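Lysosome-associated membrane glycoprotein 2 (Mus musculus, PDB 5GV3) regulates lysosome biogenesis, lysosomal pH and autophagy, directly inhibiting the proton channel TMEM175, and is represented here by its first lumenal, membrane-distal domain. Local coordinates at residues 80-84 with 145-149; 121-127 with 158-164. All coordinates share one frame; numbering follows the deposited sequence.

Contact 1 is buried and joins two sheets of the domain. Strand 81-91 of the four-stranded antiparallel sheet meets the end of strand 136-146 of the mixed sheet, with side chains filling the gap. Contact 2 lies within the mixed sheet, nearer the surface, and pairs strands 122-125 and 158-160 edge to edge. Its chemistry is backbone hydrogen bonding, a disulfide and charged groups, whereas contact 1 relies on aromatic and aliphatic packing, with a single hydrogen bond to the tyrosine hydroxyl. The two are neighbours: strands 136-146 and 122-125 are adjacent, and Leu-145 O lies 2.6 Å from Phe-123 N, probably a hydrogen bond. Their segments alternate along the chain.

Contact 1: 80-84 with 145-149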
loop_
_atom_site.group_PDB
_atom_site.type_symbol
_atom_site.label_atom_id
_atom_site.label_comp_id
_atom_site.label_asym_id
_atom_site.label_seq_id
_atom_site.Cartn_x
_atom_site.Cartn_y
_atom_site.Cartn_z
ATOM N N HIS A 80 10.998 -14.376 -7.787
ATOM C CA HIS A 80 10.157 -14.497 -8.979
ATOM C C HIS A 80 9.005 -13.500 -9.154
ATOM O O HIS A 80 8.375 -13.487 -10.205
ATOM C CB HIS A 80 9.595 -15.911 -9.091
ATOM C CG HIS A 80 10.400 -16.793 -9.986
ATOM N ND1 HIS A 80 10.157 -16.876 -11.342
ATOM C CD2 HIS A 80 11.480 -17.568 -9.747
ATOM C CE1 HIS A 80 11.025 -17.706 -11.888
ATOM N NE2 HIS A 80 11.842 -18.136 -10.943
ATOM N N TYR A 81 8.657 -12.720 -8.139
ATOM C CA TYR A 81 7.976 -11.468 -8.457
ATOM C C TYR A 81 8.337 -10.461 -7.386
ATOM O O TYR A 81 8.533 -10.813 -6.223
ATOM C CB TYR A 81 6.451 -11.616 -8.636
ATOM C CG TYR A 81 5.562 -11.800 -7.414
ATOM C CD1 TYR A 81 5.082 -10.701 -6.705
ATOM C CD2 TYR A 81 5.120 -13.056 -7.039
ATOM C CE1 TYR A 81 4.240 -10.858 -5.617
ATOM C CE2 TYR A 81 4.276 -13.223 -5.955
ATOM C CZ TYR A 81 3.841 -12.123 -5.247
ATOM O OH TYR A 81 3.001 -12.294 -4.173
ATOM N N SER A 82 8.479 -9.210 -7.806
ATOM C CA SER A 82 8.905 -8.162 -6.896
ATOM C C SER A 82 7.754 -7.273 -6.492
ATOM O O SER A 82 6.872 -6.975 -7.298
ATOM C CB SER A 82 10.023 -7.321 -7.523
ATOM O OG SER A 82 9.628 -6.808 -8.784
ATOM N N ILE A 83 7.782 -6.861 -5.230
ATOM C CA ILE A 83 6.882 -5.853 -4.705
ATOM C C ILE A 83 7.695 -4.576 -4.673
ATOM O O ILE A 83 8.697 -4.487 -3.969
ATOM C CB ILE A 83 6.362 -6.206 -3.308
ATOM C CG1 ILE A 83 5.624 -7.541 -3.333
ATOM C CG2 ILE A 83 5.444 -5.123 -2.797
ATOM C CD1 ILE A 83 5.285 -8.044 -1.974
ATOM N N HIS A 84 7.276 -3.598 -5.463
ATOM C CA HIS A 84 8.153 -2.497 -5.820
ATOM C C HIS A 84 7.355 -1.194 -6.013
ATOM O O HIS A 84 6.133 -1.226 -6.153
ATOM C CB HIS A 84 8.940 -2.916 -7.076
ATOM C CG HIS A 84 9.766 -1.829 -7.686
ATOM N ND1 HIS A 84 10.613 -1.035 -6.955
ATOM C CD2 HIS A 84 9.893 -1.439 -8.976
ATOM C CE1 HIS A 84 11.215 -0.177 -7.766
ATOM N NE2 HIS A 84 10.776 -0.389 -8.986
ATOM N N LEU A 145 -1.023 -11.813 0.969
ATOM C CA LEU A 145 -0.864 -11.337 -0.396
ATOM C C LEU A 145 -0.445 -12.407 -1.394
ATOM O O LEU A 145 0.411 -13.237 -1.101
ATOM C CB LEU A 145 0.155 -10.198 -0.418
ATOM C CG LEU A 145 0.605 -9.668 -1.781
ATOM C CD1 LEU A 145 -0.566 -9.084 -2.539
ATOM C CD2 LEU A 145 1.684 -8.620 -1.593
ATOM N N GLN A 146 -1.070 -12.389 -2.566
ATOM C CA GLN A 146 -0.560 -13.143 -3.708
ATOM C C GLN A 146 -0.865 -12.430 -5.018
ATOM O O GLN A 146 -2.020 -12.241 -5.393
ATOM C CB GLN A 146 -1.119 -14.566 -3.759
ATOM C CG GLN A 146 -0.467 -15.379 -4.887
ATOM C CD GLN A 146 -0.974 -16.811 -4.995
ATOM O OE1 GLN A 146 -1.977 -17.183 -4.385
ATOM N NE2 GLN A 146 -0.264 -17.624 -5.766
ATOM N N ALA A 147 0.193 -11.996 -5.689
ATOM C CA ALA A 147 0.083 -11.482 -7.040
ATOM C C ALA A 147 0.289 -12.632 -8.011
ATOM O O ALA A 147 0.861 -13.663 -7.641
ATOM C CB ALA A 147 1.094 -10.383 -7.283
ATOM N N PHE A 148 -0.205 -12.462 -9.232
ATOM C CA PHE A 148 -0.049 -13.457 -10.284
ATOM C C PHE A 148 -0.542 -14.812 -9.804
ATOM O O PHE A 148 0.230 -15.755 -9.661
ATOM C CB PHE A 148 1.410 -13.525 -10.746
ATOM C CG PHE A 148 2.011 -12.173 -11.036
ATOM C CD1 PHE A 148 1.684 -11.489 -12.197
ATOM C CD2 PHE A 148 2.896 -11.586 -10.147
ATOM C CE1 PHE A 148 2.224 -10.242 -12.463
ATOM C CE2 PHE A 148 3.447 -10.341 -10.406
ATOM C CZ PHE A 148 3.110 -9.666 -11.566
ATOM N N VAL A 149 -1.837 -14.889 -9.528
ATOM C CA VAL A 149 -2.438 -16.122 -9.070
ATOM C C VAL A 149 -2.680 -17.036 -10.264
ATOM O O VAL A 149 -3.289 -16.631 -11.252
ATOM C CB VAL A 149 -3.761 -15.862 -8.349
ATOM C CG1 VAL A 149 -4.338 -17.165 -7.831
ATOM C CG2 VAL A 149 -3.552 -14.870 -7.207
#
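Tyr-81 carries this packing between the two sheets of the first lumenal domain, laying its ring against Ala-147 and Phe-148. It stands at the start of strand 81-91, in the antiparallel sheet. Segment 145-149 is the end of strand 136-146, in the mixed sheet, and the loop that follows. The nearest CA atoms, those of Tyr-81 and Ala-147, are 8.0 Å apart, so side chains bridge the gap.

The Tyr-81 CG sits between its backbone N and carbonyl carbon (chi1 75°). From there the ring extends across to the other sheet. Ala-147 CB lies over one face as a CH-pi contact, 4.0 Å from the ring centroid. Phe-148 turns an edge toward the same face. This is an offset edge-to-face pair, with planes at 70° and centroids 5.5 Å apart. The CD2 and CE2 side of the Phe-148 ring does the touching, and CE2 also comes 3.7 Å from Tyr-81 CB. Val-117 and Leu-119 also touch the tyrosine side chain.

Next to the tyrosine, Ile-83 and Leu-145 reach toward each other tip to tip. Ile-83 CD1 meets Leu-145 CD2 at 3.7 Å. The Ile-83 chain is extended at chi2 (171°), which carries CD1 toward the leucine. Phe-74 of strand 68-76 touches both residues and widens this apolar patch.

The one hydrogen bond between the segments satisfies a buried polar group. Ala-147 N donates to Tyr-81 OH over 3.2 Å, with the N-H pointing almost straight at the oxygen.

Contact 2: 121-127 with 158-164; sequences VIFKCNS and EQVCEED
A parallel beta pair closed by a disulfide joins strands 122-125 and 158-160 in the mixed sheet of the first lumenal domain. Ile-122 pairs with Glu-158, Phe-123 with Gln-159, and Lys-124 with Val-160. Three backbone bonds hold the register. Gln-159 N donates to Ile-122 O, and Lys-124 N to Gln-159 O, each at 2.9 Å. Cys-161 N then donates to Lys-124 O at 3.0 Å. Gln-159 is thus gripped through both its N and its O.

Phe-123 and Gln-159 share one face of the sheet. The Phe-123 ring lies obliquely beside its neighbours, with CD1 near Gln-159 O and CZ 3.8 Å from Cys-161 CB. Phe-115 of strand 106-117, in the other sheet, meets this ring, so Phe-123 also contacts the second sheet. The CG2 of Val-121 touches Gln-159 CB.

Lys-124, Val-160 and Glu-158 occupy the opposite face. Lys-124 and Val-160 run side by side, with Lys-124 CE 3.9 Å from Val-160 CG1. The lysine chain bends at chi3 (79°) and crosses the Asp-164 side chain at about a right angle. Lys-124 CE comes nearer to Asp-164 OD2 (3.5 Å) than NZ does (3.9 Å), and the salt bridge is long. Glu-158 adds a second negative charge nearby without contact. Asp-164 OD2 also takes a weak, bent bond from Asn-126 N, just past the strand; the modelled position of this carboxylate is somewhat doubtful.

Where strand 122-125 ends and just past strand 158-160, the link becomes covalent. Cys-125 SG is anti to its own backbone N, while Cys-161 SG stands between N and carbonyl carbon. These settings bring Cys-125 SG and Cys-161 SG together at 2.1 Å, with a disulfide torsion of 79°.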
loop_
_atom_site.group_PDB
_atom_site.type_symbol
_atom_site.label_atom_id
_atom_site.label_comp_id
_atom_site.label_asym_id
_atom_site.label_seq_id
_atom_site.Cartn_x
_atom_site.Cartn_y
_atom_site.Cartn_z
ATOM N N VAL A 121 2.830 -18.978 -4.102
ATOM C CA VAL A 121 2.629 -18.985 -2.657
ATOM C C VAL A 121 1.865 -17.744 -2.227
ATOM O O VAL A 121 1.800 -16.752 -2.957
ATOM C CB VAL A 121 3.961 -19.060 -1.878
ATOM C CG1 VAL A 121 4.791 -20.252 -2.342
ATOM C CG2 VAL A 121 4.745 -17.761 -2.016
ATOM N N ILE A 122 1.307 -17.782 -1.026
ATOM C CA ILE A 122 0.700 -16.582 -0.478
ATOM C C ILE A 122 1.657 -15.997 0.547
ATOM O O ILE A 122 2.173 -16.709 1.411
ATOM C CB ILE A 122 -0.691 -16.846 0.157
ATOM C CG1 ILE A 122 -1.240 -15.564 0.796
ATOM C CG2 ILE A 122 -0.637 -17.976 1.169
ATOM C CD1 ILE A 122 -2.750 -15.497 0.827
ATOM N N PHE A 123 1.953 -14.710 0.410
ATOM C CA PHE A 123 2.851 -14.058 1.347
ATOM C C PHE A 123 2.067 -13.608 2.576
ATOM O O PHE A 123 1.037 -12.941 2.461
ATOM C CB PHE A 123 3.558 -12.872 0.695
ATOM C CG PHE A 123 4.451 -12.129 1.633
ATOM C CD1 PHE A 123 5.657 -12.674 2.033
ATOM C CD2 PHE A 123 4.080 -10.891 2.130
ATOM C CE1 PHE A 123 6.480 -11.992 2.913
ATOM C CE2 PHE A 123 4.903 -10.207 3.005
ATOM C CZ PHE A 123 6.103 -10.762 3.397
ATOM N N LYS A 124 2.553 -13.970 3.754
ATOM C CA LYS A 124 1.827 -13.649 4.967
ATOM C C LYS A 124 2.716 -12.912 5.948
ATOM O O LYS A 124 3.856 -13.310 6.195
ATOM C CB LYS A 124 1.259 -14.913 5.631
ATOM C CG LYS A 124 0.298 -14.600 6.781
ATOM C CD LYS A 124 0.283 -15.660 7.885
ATOM C CE LYS A 124 1.484 -15.515 8.803
ATOM N NZ LYS A 124 1.231 -16.111 10.138
ATOM N N CYS A 125 2.183 -11.826 6.494
ATOM C CA CYS A 125 2.858 -11.076 7.536
ATOM C C CYS A 125 1.801 -10.276 8.293
ATOM O O CYS A 125 1.535 -9.128 7.947
ATOM C CB CYS A 125 3.928 -10.153 6.924
ATOM S SG CYS A 125 5.123 -9.425 8.088
ATOM N N ASN A 126 1.198 -10.876 9.319
ATOM C CA ASN A 126 0.199 -10.166 10.113
ATOM C C ASN A 126 0.948 -9.071 10.950
ATOM O O ASN A 126 0.324 -8.112 11.381
ATOM C CB ASN A 126 -0.726 -11.153 10.936
ATOM C CG ASN A 126 -2.062 -11.630 10.131
ATOM O OD1 ASN A 126 -2.478 -11.057 9.128
ATOM N ND2 ASN A 126 -2.719 -12.659 10.629
ATOM N N SER A 127 2.270 -9.205 11.157
ATOM C CA SER A 127 3.105 -8.196 11.879
ATOM C C SER A 127 3.272 -6.810 11.213
ATOM O O SER A 127 3.186 -6.663 9.994
ATOM C CB SER A 127 4.522 -8.725 12.141
ATOM O OG SER A 127 4.509 -10.007 12.728
ATOM N N GLU A 158 2.268 -21.257 2.118
ATOM C CA GLU A 158 2.549 -19.942 2.718
ATOM C C GLU A 158 4.041 -19.579 2.715
ATOM O O GLU A 158 4.907 -20.437 2.905
ATOM C CB GLU A 158 2.066 -19.871 4.197
ATOM C CG GLU A 158 2.808 -20.853 5.149
ATOM C CD GLU A 158 2.421 -20.817 6.658
ATOM O OE1 GLU A 158 1.604 -20.011 7.153
ATOM O OE2 GLU A 158 3.011 -21.613 7.399
ATOM N N GLN A 159 4.350 -18.318 2.438
ATOM C CA GLN A 159 5.673 -17.823 2.796
ATOM C C GLN A 159 5.503 -16.737 3.848
ATOM O O GLN A 159 4.876 -15.703 3.614
ATOM C CB GLN A 159 6.457 -17.293 1.603
ATOM C CG GLN A 159 7.690 -16.543 2.064
ATOM C CD GLN A 159 8.676 -16.305 0.962
ATOM O OE1 GLN A 159 9.117 -17.248 0.311
ATOM N NE2 GLN A 159 9.031 -15.045 0.737
ATOM N N VAL A 160 6.070 -16.982 5.019
ATOM C CA VAL A 160 5.871 -16.105 6.149
ATOM C C VAL A 160 7.050 -15.151 6.314
ATOM O O VAL A 160 8.207 -15.566 6.214
ATOM C CB VAL A 160 5.660 -16.914 7.422
ATOM C CG1 VAL A 160 5.364 -15.992 8.583
ATOM C CG2 VAL A 160 4.505 -17.888 7.224
ATOM N N CYS A 161 6.759 -13.874 6.546
ATOM C CA CYS A 161 7.812 -12.893 6.779
ATOM C C CYS A 161 8.591 -13.278 8.030
ATOM O O CYS A 161 8.064 -13.965 8.910
ATOM C CB CYS A 161 7.244 -11.475 6.917
ATOM S SG CYS A 161 6.136 -11.192 8.332
ATOM N N GLU A 162 9.844 -12.837 8.101
ATOM C CA GLU A 162 10.708 -13.167 9.224
ATOM C C GLU A 162 10.208 -12.583 10.528
ATOM O O GLU A 162 10.436 -13.161 11.584
ATOM C CB GLU A 162 12.137 -12.675 8.975
ATOM C CG GLU A 162 12.324 -11.154 8.887
ATOM C CD GLU A 162 11.976 -10.565 7.520
ATOM O OE1 GLU A 162 11.037 -11.063 6.860
ATOM O OE2 GLU A 162 12.653 -9.598 7.104
ATOM N N GLU A 163 9.535 -11.438 10.458
ATOM C CA GLU A 163 9.052 -10.765 11.659
ATOM C C GLU A 163 8.082 -11.669 12.420
ATOM O O GLU A 163 8.019 -11.632 13.646
ATOM C CB GLU A 163 8.392 -9.426 11.307
ATOM C CG GLU A 163 9.368 -8.331 10.840
ATOM C CD GLU A 163 9.897 -8.569 9.433
ATOM O OE1 GLU A 163 9.364 -9.460 8.738
ATOM O OE2 GLU A 163 10.848 -7.868 9.018
ATOM N N ASP A 164 7.345 -12.498 11.690
ATOM C CA ASP A 164 6.490 -13.500 12.318
ATOM C C ASP A 164 7.310 -14.713 12.764
ATOM O O ASP A 164 6.806 -15.589 13.466
ATOM C CB ASP A 164 5.377 -13.940 11.363
ATOM C CG ASP A 164 4.328 -12.872 11.162
ATOM O OD1 ASP A 164 4.315 -11.917 11.959
ATOM O OD2 ASP A 164 3.508 -12.992 10.223
#